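Local structure of glutathione S-transferase (Bombyx mori, 3AY8) at residues Q52-T57 with V64-R69. The protein probably acts as a glutathione transferase, joining glutathione to electrophilic compounds, and assembles as a homodimer. Numbering follows the deposited sequence.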
loop_
_atom_site.group_PDB
_atom_site.type_symbol
_atom_site.label_atom_id
_atom_site.label_comp_id
_atom_site.label_asym_id
_atom_site.label_seq_id
_atom_site.Cartn_x
_atom_site.Cartn_y
_atom_site.Cartn_z
ATOM N N GLN A 52 -10.064 15.414 4.313
ATOM C CA GLN A 52 -9.034 16.046 5.156
ATOM C C GLN A 52 -7.775 16.448 4.366
ATOM O O GLN A 52 -7.702 16.245 3.147
ATOM C CB GLN A 52 -8.672 15.158 6.348
ATOM C CG GLN A 52 -8.017 15.908 7.494
ATOM C CD GLN A 52 -7.108 15.026 8.329
ATOM O OE1 GLN A 52 -7.505 13.945 8.774
ATOM N NE2 GLN A 52 -5.882 15.490 8.557
ATOM N N HIS A 53 -6.797 17.025 5.071
ATOM C CA HIS A 53 -5.550 17.512 4.466
ATOM C C HIS A 53 -4.700 16.388 3.836
ATOM O O HIS A 53 -3.629 16.063 4.350
ATOM C CB HIS A 53 -4.686 18.289 5.495
ATOM C CG HIS A 53 -5.466 19.041 6.536
ATOM N ND1 HIS A 53 -6.216 20.165 6.249
ATOM C CD2 HIS A 53 -5.580 18.848 7.873
ATOM C CE1 HIS A 53 -6.774 20.617 7.360
ATOM N NE2 HIS A 53 -6.403 19.835 8.360
ATOM N N CYS A 54 -5.164 15.801 2.732
ATOM C CA CYS A 54 -4.389 14.753 2.068
ATOM C C CYS A 54 -3.477 15.312 0.978
ATOM O O CYS A 54 -3.924 16.011 0.071
ATOM C CB CYS A 54 -5.299 13.650 1.519
ATOM S SG CYS A 54 -6.127 12.674 2.806
ATOM N N VAL A 55 -2.184 15.001 1.102
ATOM C CA VAL A 55 -1.190 15.357 0.091
ATOM C C VAL A 55 -0.397 14.090 -0.289
ATOM O O VAL A 55 0.008 13.322 0.588
ATOM C CB VAL A 55 -0.247 16.502 0.573
ATOM C CG1 VAL A 55 0.817 16.808 -0.464
ATOM C CG2 VAL A 55 -1.035 17.778 0.879
ATOM N N PRO A 56 -0.199 13.843 -1.603
ATOM C CA PRO A 56 -0.623 14.626 -2.758
ATOM C C PRO A 56 -2.103 14.461 -3.076
ATOM O O PRO A 56 -2.705 13.422 -2.764
ATOM C CB PRO A 56 0.225 14.063 -3.893
ATOM C CG PRO A 56 0.454 12.647 -3.505
ATOM C CD PRO A 56 0.494 12.608 -2.012
ATOM N N THR A 57 -2.681 15.504 -3.661
ATOM C CA THR A 57 -4.045 15.454 -4.178
ATOM C C THR A 57 -4.005 15.979 -5.613
ATOM O O THR A 57 -3.423 17.034 -5.882
ATOM C CB THR A 57 -5.004 16.309 -3.326
ATOM O OG1 THR A 57 -5.161 15.717 -2.033
ATOM C CG2 THR A 57 -6.388 16.461 -3.987
ATOM N N VAL A 64 -11.254 14.787 -8.206
ATOM C CA VAL A 64 -10.279 14.939 -7.138
ATOM C C VAL A 64 -9.829 13.559 -6.675
ATOM O O VAL A 64 -10.650 12.702 -6.331
ATOM C CB VAL A 64 -10.876 15.723 -5.956
ATOM C CG1 VAL A 64 -9.886 15.807 -4.799
ATOM C CG2 VAL A 64 -11.301 17.120 -6.408
ATOM N N LEU A 65 -8.517 13.347 -6.696
ATOM C CA LEU A 65 -7.948 12.050 -6.382
ATOM C C LEU A 65 -6.770 12.219 -5.437
ATOM O O LEU A 65 -5.885 13.032 -5.684
ATOM C CB LEU A 65 -7.477 11.371 -7.672
ATOM C CG LEU A 65 -6.931 9.944 -7.611
ATOM C CD1 LEU A 65 -8.050 8.930 -7.247
ATOM C CD2 LEU A 65 -6.250 9.593 -8.929
ATOM N N TRP A 66 -6.764 11.460 -4.354
ATOM C CA TRP A 66 -5.564 11.381 -3.533
ATOM C C TRP A 66 -4.967 9.978 -3.616
ATOM O O TRP A 66 -5.469 9.131 -4.372
ATOM C CB TRP A 66 -5.824 11.848 -2.093
ATOM C CG TRP A 66 -6.970 11.161 -1.407
ATOM C CD1 TRP A 66 -8.287 11.509 -1.468
ATOM C CD2 TRP A 66 -6.896 10.018 -0.543
ATOM N NE1 TRP A 66 -9.046 10.648 -0.699
ATOM C CE2 TRP A 66 -8.212 9.727 -0.118
ATOM C CE3 TRP A 66 -5.841 9.217 -0.072
ATOM C CZ2 TRP A 66 -8.505 8.658 0.746
ATOM C CZ3 TRP A 66 -6.141 8.141 0.791
ATOM C CH2 TRP A 66 -7.457 7.879 1.185
ATOM N N GLU A 67 -3.904 9.764 -2.835
ATOM C CA GLU A 67 -3.092 8.552 -2.839
ATOM C C GLU A 67 -2.132 8.571 -4.023
ATOM O O GLU A 67 -2.536 8.399 -5.180
ATOM C CB GLU A 67 -3.949 7.279 -2.825
ATOM C CG GLU A 67 -3.489 6.268 -1.802
ATOM C CD GLU A 67 -2.031 5.881 -1.980
ATOM O OE1 GLU A 67 -1.318 5.761 -0.963
ATOM O OE2 GLU A 67 -1.596 5.685 -3.134
ATOM N N SER A 68 -0.860 8.795 -3.698
ATOM C CA SER A 68 0.180 8.999 -4.700
ATOM C C SER A 68 0.222 7.917 -5.778
ATOM O O SER A 68 0.369 8.228 -6.946
ATOM C CB SER A 68 1.552 9.133 -4.034
ATOM O OG SER A 68 1.964 7.902 -3.471
ATOM N N ARG A 69 0.087 6.650 -5.401
ATOM C CA ARG A 69 0.216 5.583 -6.405
ATOM C C ARG A 69 -1.030 5.414 -7.289
ATOM O O ARG A 69 -0.905 5.044 -8.450
ATOM C CB ARG A 69 0.650 4.265 -5.760
ATOM C CG ARG A 69 2.003 4.384 -5.024
ATOM C CD ARG A 69 2.001 3.589 -3.761
ATOM N NE ARG A 69 3.057 3.981 -2.820
ATOM C CZ ARG A 69 2.875 4.682 -1.703
ATOM N NH1 ARG A 69 1.680 5.107 -1.352
ATOM N NH2 ARG A 69 3.909 4.956 -0.921
HETATM O O HOH W 1 -2.619 11.245 -0.925
#
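In the conformer described, the sulfur of C54 sits over one face of the W66 indole, SG 4.5 Å from the centroid of the five-membered ring and 18° off its normal, a sulfur-aromatic contact. Next to the sulfur, CB of C54 meets CB of W66 at 4.1 Å. W66 starts out on the sheet face it shares with T57; with CG between its own backbone N and carbonyl carbon (chi1 53°), the indole turns one face to SG while its far end leads away from 52-57. Apolar packing continues at two further places: CG of the P56 ring rests on CB of S68 at 3.7 Å, and the CG2 methyl of T57 meets the CG1 methyl of V64 at 3.7 Å, the two side chains running obliquely to each other.

No direct hydrogen bond joins the segments. A water bridges them instead, donating to P56 O (2.9 Å) and accepting from E67 N (2.7 Å), and two CA-H...O contacts, W66 CA to P56 O and T57 CA to L65 O, add weaker polar links.

T57 OG1 bonds N50 ND2. In its conformer described, E67 caps helix 68-79: OE2 accepts from R69 N at 3.0 Å, 31° out of the carboxylate plane, and OE1 forms a salt bridge with R69 NH1.

P56 follows a cis peptide bond, the cis-proline of the thioredoxin-like fold. In this family the loop before it and the following helix start (here E67-S68) line the glutathione site, which the contact probably shapes. The loop after helix 44-49 enters strand 57-60 beside edge strand 63-66, P56 packs on helix 13-25, R69 pairs with D103 of helix 90-120, and W66 O bonds Q98 of the second subunit.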